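Local coordinates for protein alanine glyoxylate transaminase (Thermococcus litoralis, PDB 2ZC0) that probably transfers the amino group of alanine to glyoxylate, using pyridoxal 5'-phosphate as cofactor, and forms a homodimer, at residues 163-168 against 207-212; 199-204 against 228-233. All blocks are in the same frame, centred on the assembly; numbering follows the deposited sequence.

Both contacts belong to the helical layer beside the mixed sheet of the aminotransferase fold, away from the cofactor pocket. Both use helix 194-207 and are partly buried. Contact 1 sets helix 158-170 against the end of helix 194-207, where the chain enters strand 210-214. Contact 2 sets the middle of helix 194-207 against the loop 228-233. The strand belongs to contact 1 alone, but Ile211 on it packs on Leu200 and Ala204 of contact 2, and Ile165 packs on Ile203. Contact 1 has the more exposed side, with a lysine chain and a tyrosine hydroxyl; contact 2 is all leucine, with no fully exposed member. One uses an aromatic face, the other aliphatic side chains; neither has a hydrogen bond across.

Contact 1 of 2, residues 163-168 against 207-212; sequences EKIKEL and YDLLII
Ile165 lays its CG2 methyl over one face of the Tyr207 ring. This is a CH-pi contact: CG2 sits 3.8 Å from the ring centroid, 13° off the ring normal. With CG2 anti to the backbone N and CG1 beside it (chi1 -70°), the two branches of Ile165 serve different partners.

The other branch makes the aliphatic contact. Ile165 CD1 and Leu209 CD1 meet tip to tip at 3.7 Å. Leu209 in turn touches Ile178 of the neighbouring strand 175-180. The two segments belong to the alpha/beta domain of a class I aminotransferase, where helix 158-170 packs beside helix 194-207. Asp208, with positive phi, is the C-prime residue of a Schellman motif that ends helix 194-207 and turns the chain into strand 210-214.

Lys166 meets the hydroxyl end of Tyr207 through its carbons, not by a hydrogen bond. Its extended chain crosses the Tyr207 side chain at about a right angle. Its CE lies 3.2 Å from Tyr207 OH, and its CG 3.6 Å from the same oxygen. The hydroxyl is hydrogen-bonded to Glu162, one turn before Lys166 on the same helix. With an alanine at Tyr207, the CG2 methyl of Ile165 would probably lose the ring it lies over, and Glu162 the hydroxyl it is bonded to. On the far side of the turn, Asp208 forms a salt bridge with Lys5 of a neighbouring subunit.

Contact 2 of 2, residues 199-204 against 228-233; sequences ALLEIA and VPLKAL
Leu200 meets Leu230 through one methyl on each side. Leu200 CD2 and Leu230 CD1 are 3.8 Å apart, and the two side chains cross at about a right angle. Leu200 has CG anti to its backbone N (chi1 170°), which brings CD2 to Leu230 CD1. The same side chain also packs on Leu161 of helix 158-170. Leu230 touches Ile211 of strand 210-214.

Leu201, the next residue, reaches Leu233 at the end of the short 3-10 segment, and more loosely Leu230. Its CD1 lies 3.4 Å from Leu233 CB, tighter than usual for two carbons, and 3.6 Å from Leu233 O. Its CD2 is a looser 4.3 Å from Leu230 CB. Here CG is anti to the carbonyl carbon (chi1 -71°), unlike in Leu200. The two neighbouring leucines thus differ in chi1; both touch Leu230, and Leu201 alone touches Leu233.

The loop runs from strand 210-214 to strand 239-244, which are parallel neighbours in the sheet. Its 3-10 turn is held by a backbone bond from Leu233 N to Leu230 O of 2.8 Å. Glu213 accepts hydrogen bonds from the backbone N of both Leu230 and Lys231, fixing the start of the turn to the strand.

No hydrogen bond or salt bridge joins the two segments. Across this contact the helix and the loop meet through leucine side chains, with Leu201 CD1 also against the carbonyl of Leu233; the polar bonds of the loop go to other partners.

Contact 1 of 2, residues 163-168 against 207-212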
loop_
_atom_site.group_PDB
_atom_site.type_symbol
_atom_site.label_atom_id
_atom_site.label_comp_id
_atom_site.label_asym_id
_atom_site.label_seq_id
_atom_site.Cartn_x
_atom_site.Cartn_y
_atom_site.Cartn_z
ATOM N N GLU A 163 12.426 -19.174 -18.391
ATOM C CA GLU A 163 12.077 -20.254 -17.482
ATOM C C GLU A 163 11.636 -19.622 -16.177
ATOM O O GLU A 163 10.704 -20.092 -15.542
ATOM C CB GLU A 163 13.273 -21.174 -17.226
ATOM C CG GLU A 163 12.920 -22.371 -16.342
ATOM C CD GLU A 163 11.681 -23.122 -16.833
ATOM O OE1 GLU A 163 11.666 -23.543 -18.017
ATOM O OE2 GLU A 163 10.721 -23.291 -16.041
ATOM N N LYS A 164 12.309 -18.551 -15.773
ATOM C CA LYS A 164 11.923 -17.871 -14.540
ATOM C C LYS A 164 10.512 -17.330 -14.728
ATOM O O LYS A 164 9.631 -17.555 -13.901
ATOM C CB LYS A 164 12.887 -16.723 -14.227
ATOM C CG LYS A 164 12.445 -15.856 -13.043
ATOM C CD LYS A 164 12.263 -16.658 -11.753
ATOM C CE LYS A 164 13.591 -17.071 -11.128
ATOM N NZ LYS A 164 13.394 -17.839 -9.852
ATOM N N ILE A 165 10.303 -16.637 -15.843
ATOM C CA ILE A 165 8.998 -16.064 -16.151
ATOM C C ILE A 165 7.912 -17.137 -16.112
ATOM O O ILE A 165 6.864 -16.931 -15.510
ATOM C CB ILE A 165 9.030 -15.360 -17.522
ATOM C CG1 ILE A 165 9.881 -14.092 -17.409
ATOM C CG2 ILE A 165 7.616 -15.028 -17.988
ATOM C CD1 ILE A 165 10.161 -13.402 -18.738
ATOM N N LYS A 166 8.164 -18.291 -16.728
ATOM C CA LYS A 166 7.181 -19.381 -16.722
ATOM C C LYS A 166 7.018 -19.917 -15.306
ATOM O O LYS A 166 5.933 -20.336 -14.903
ATOM C CB LYS A 166 7.626 -20.513 -17.643
ATOM C CG LYS A 166 7.653 -20.161 -19.123
ATOM C CD LYS A 166 8.059 -21.375 -19.966
ATOM C CE LYS A 166 7.894 -21.093 -21.447
ATOM N NZ LYS A 166 8.476 -22.170 -22.300
ATOM N N GLU A 167 8.106 -19.905 -14.552
ATOM C CA GLU A 167 8.082 -20.376 -13.180
ATOM C C GLU A 167 7.124 -19.457 -12.377
ATOM O O GLU A 167 6.207 -19.937 -11.709
ATOM C CB GLU A 167 9.512 -20.321 -12.626
ATOM C CG GLU A 167 9.878 -21.371 -11.596
ATOM C CD GLU A 167 11.315 -21.869 -11.785
ATOM O OE1 GLU A 167 11.537 -22.735 -12.673
ATOM O OE2 GLU A 167 12.220 -21.381 -11.066
ATOM N N LEU A 168 7.320 -18.141 -12.481
ATOM C CA LEU A 168 6.474 -17.182 -11.767
ATOM C C LEU A 168 4.994 -17.283 -12.151
ATOM O O LEU A 168 4.113 -17.299 -11.289
ATOM C CB LEU A 168 6.944 -15.736 -12.017
ATOM C CG LEU A 168 8.025 -15.041 -11.169
ATOM C CD1 LEU A 168 8.280 -15.808 -9.879
ATOM C CD2 LEU A 168 9.290 -14.892 -11.972
ATOM N N TYR A 207 5.706 -12.099 -23.658
ATOM C CA TYR A 207 4.979 -12.105 -22.395
ATOM C C TYR A 207 4.382 -10.752 -22.049
ATOM O O TYR A 207 3.763 -10.589 -20.995
ATOM C CB TYR A 207 5.904 -12.578 -21.280
ATOM C CG TYR A 207 6.289 -14.031 -21.427
ATOM C CD1 TYR A 207 5.426 -15.047 -21.011
ATOM C CD2 TYR A 207 7.496 -14.395 -22.024
ATOM C CE1 TYR A 207 5.757 -16.393 -21.188
ATOM C CE2 TYR A 207 7.834 -15.742 -22.207
ATOM C CZ TYR A 207 6.959 -16.725 -21.786
ATOM O OH TYR A 207 7.284 -18.042 -21.962
ATOM N N ASP A 208 4.557 -9.788 -22.945
ATOM C CA ASP A 208 4.024 -8.444 -22.738
ATOM C C ASP A 208 4.540 -7.875 -21.420
ATOM O O ASP A 208 3.805 -7.743 -20.441
ATOM C CB ASP A 208 2.495 -8.481 -22.757
ATOM C CG ASP A 208 1.871 -7.091 -22.732
ATOM O OD1 ASP A 208 2.549 -6.104 -23.119
ATOM O OD2 ASP A 208 0.687 -6.997 -22.333
ATOM N N LEU A 209 5.827 -7.546 -21.420
ATOM C CA LEU A 209 6.499 -6.992 -20.258
ATOM C C LEU A 209 7.219 -5.715 -20.676
ATOM O O LEU A 209 7.450 -5.473 -21.859
ATOM C CB LEU A 209 7.508 -8.015 -19.701
ATOM C CG LEU A 209 6.941 -9.338 -19.150
ATOM C CD1 LEU A 209 8.048 -10.358 -18.906
ATOM C CD2 LEU A 209 6.203 -9.052 -17.863
ATOM N N LEU A 210 7.549 -4.882 -19.699
ATOM C CA LEU A 210 8.271 -3.645 -19.963
ATOM C C LEU A 210 9.696 -3.913 -19.523
ATOM O O LEU A 210 9.931 -4.752 -18.651
ATOM C CB LEU A 210 7.662 -2.496 -19.154
ATOM C CG LEU A 210 6.871 -1.407 -19.902
ATOM C CD1 LEU A 210 6.010 -1.987 -21.009
ATOM C CD2 LEU A 210 6.031 -0.668 -18.894
ATOM N N ILE A 211 10.646 -3.220 -20.139
ATOM C CA ILE A 211 12.064 -3.375 -19.823
ATOM C C ILE A 211 12.656 -2.024 -19.515
ATOM O O ILE A 211 12.539 -1.112 -20.320
ATOM C CB ILE A 211 12.860 -3.942 -21.054
ATOM C CG1 ILE A 211 12.451 -5.378 -21.345
ATOM C CG2 ILE A 211 14.359 -3.824 -20.814
ATOM C CD1 ILE A 211 12.967 -5.886 -22.703
ATOM N N ILE A 212 13.281 -1.898 -18.352
ATOM C CA ILE A 212 13.947 -0.654 -17.964
ATOM C C ILE A 212 15.433 -0.912 -18.210
ATOM O O ILE A 212 16.050 -1.699 -17.493
ATOM C CB ILE A 212 13.777 -0.339 -16.467
ATOM C CG1 ILE A 212 12.297 -0.099 -16.135
ATOM C CG2 ILE A 212 14.641 0.841 -16.107
ATOM C CD1 ILE A 212 12.073 0.279 -14.690
#

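Contact 2 of 2, residues 199-204 against 228-233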
loop_
_atom_site.group_PDB
_atom_site.type_symbol
_atom_site.label_atom_id
_atom_site.label_comp_id
_atom_site.label_asym_id
_atom_site.label_seq_id
_atom_site.Cartn_x
_atom_site.Cartn_y
_atom_site.Cartn_z
ATOM N N ALA A 199 16.886 -11.503 -28.162
ATOM C CA ALA A 199 16.110 -12.567 -27.542
ATOM C C ALA A 199 15.322 -12.000 -26.353
ATOM O O ALA A 199 14.186 -12.404 -26.101
ATOM C CB ALA A 199 17.043 -13.680 -27.074
ATOM N N LEU A 200 15.935 -11.065 -25.629
ATOM C CA LEU A 200 15.278 -10.418 -24.490
ATOM C C LEU A 200 14.075 -9.638 -25.021
ATOM O O LEU A 200 12.968 -9.751 -24.495
ATOM C CB LEU A 200 16.261 -9.478 -23.768
ATOM C CG LEU A 200 15.707 -8.522 -22.698
ATOM C CD1 LEU A 200 14.875 -9.282 -21.678
ATOM C CD2 LEU A 200 16.862 -7.785 -22.024
ATOM N N LEU A 201 14.288 -8.866 -26.083
ATOM C CA LEU A 201 13.196 -8.115 -26.685
ATOM C C LEU A 201 12.066 -9.050 -27.127
ATOM O O LEU A 201 10.892 -8.715 -26.981
ATOM C CB LEU A 201 13.708 -7.304 -27.876
ATOM C CG LEU A 201 14.591 -6.113 -27.480
ATOM C CD1 LEU A 201 15.131 -5.438 -28.729
ATOM C CD2 LEU A 201 13.783 -5.123 -26.657
ATOM N N GLU A 202 12.401 -10.224 -27.656
ATOM C CA GLU A 202 11.357 -11.159 -28.078
ATOM C C GLU A 202 10.536 -11.629 -26.873
ATOM O O GLU A 202 9.308 -11.644 -26.912
ATOM C CB GLU A 202 11.965 -12.374 -28.788
ATOM C CG GLU A 202 12.500 -12.112 -30.199
ATOM C CD GLU A 202 13.307 -13.291 -30.734
ATOM O OE1 GLU A 202 12.821 -14.444 -30.621
ATOM O OE2 GLU A 202 14.422 -13.068 -31.269
ATOM N N ILE A 203 11.225 -12.013 -25.806
ATOM C CA ILE A 203 10.560 -12.478 -24.597
ATOM C C ILE A 203 9.651 -11.409 -23.987
ATOM O O ILE A 203 8.539 -11.708 -23.535
ATOM C CB ILE A 203 11.601 -12.938 -23.566
ATOM C CG1 ILE A 203 12.295 -14.197 -24.108
ATOM C CG2 ILE A 203 10.938 -13.191 -22.213
ATOM C CD1 ILE A 203 13.327 -14.789 -23.178
ATOM N N ALA A 204 10.116 -10.164 -23.992
ATOM C CA ALA A 204 9.318 -9.068 -23.462
ATOM C C ALA A 204 8.031 -8.978 -24.273
ATOM O O ALA A 204 6.935 -8.868 -23.717
ATOM C CB ALA A 204 10.083 -7.754 -23.552
ATOM N N VAL A 228 24.371 -1.873 -29.790
ATOM C CA VAL A 228 23.395 -0.820 -29.630
ATOM C C VAL A 228 22.450 -1.136 -28.479
ATOM O O VAL A 228 22.211 -2.305 -28.146
ATOM C CB VAL A 228 22.581 -0.602 -30.933
ATOM C CG1 VAL A 228 23.530 -0.415 -32.107
ATOM C CG2 VAL A 228 21.655 -1.774 -31.180
ATOM N N PRO A 229 21.925 -0.085 -27.832
ATOM C CA PRO A 229 20.995 -0.218 -26.709
ATOM C C PRO A 229 19.751 -0.962 -27.157
ATOM O O PRO A 229 19.413 -0.962 -28.342
ATOM C CB PRO A 229 20.681 1.228 -26.358
ATOM C CG PRO A 229 21.953 1.940 -26.695
ATOM C CD PRO A 229 22.342 1.320 -28.009
ATOM N N LEU A 230 19.075 -1.606 -26.211
ATOM C CA LEU A 230 17.839 -2.313 -26.528
ATOM C C LEU A 230 16.836 -1.281 -27.039
ATOM O O LEU A 230 16.014 -1.575 -27.900
ATOM C CB LEU A 230 17.278 -2.991 -25.285
ATOM C CG LEU A 230 18.153 -3.989 -24.521
ATOM C CD1 LEU A 230 17.578 -4.212 -23.128
ATOM C CD2 LEU A 230 18.228 -5.313 -25.293
ATOM N N LYS A 231 16.913 -0.063 -26.519
ATOM C CA LYS A 231 15.980 0.965 -26.941
ATOM C C LYS A 231 16.066 1.275 -28.434
ATOM O O LYS A 231 15.065 1.656 -29.050
ATOM C CB LYS A 231 16.188 2.249 -26.135
ATOM C CG LYS A 231 15.096 3.283 -26.371
ATOM C CD LYS A 231 13.738 2.683 -26.078
ATOM C CE LYS A 231 12.609 3.694 -26.221
ATOM N NZ LYS A 231 11.290 2.991 -26.102
ATOM N N ALA A 232 17.251 1.108 -29.021
ATOM C CA ALA A 232 17.441 1.377 -30.448
ATOM C C ALA A 232 16.799 0.267 -31.274
ATOM O O ALA A 232 16.610 0.398 -32.485
ATOM C CB ALA A 232 18.927 1.486 -30.768
ATOM N N LEU A 233 16.458 -0.825 -30.600
ATOM C CA LEU A 233 15.818 -1.978 -31.230
ATOM C C LEU A 233 14.368 -2.093 -30.751
ATOM O O LEU A 233 13.671 -3.060 -31.075
ATOM C CB LEU A 233 16.571 -3.257 -30.847
ATOM C CG LEU A 233 17.831 -3.727 -31.591
ATOM C CD1 LEU A 233 18.524 -2.578 -32.321
ATOM C CD2 LEU A 233 18.758 -4.389 -30.582
#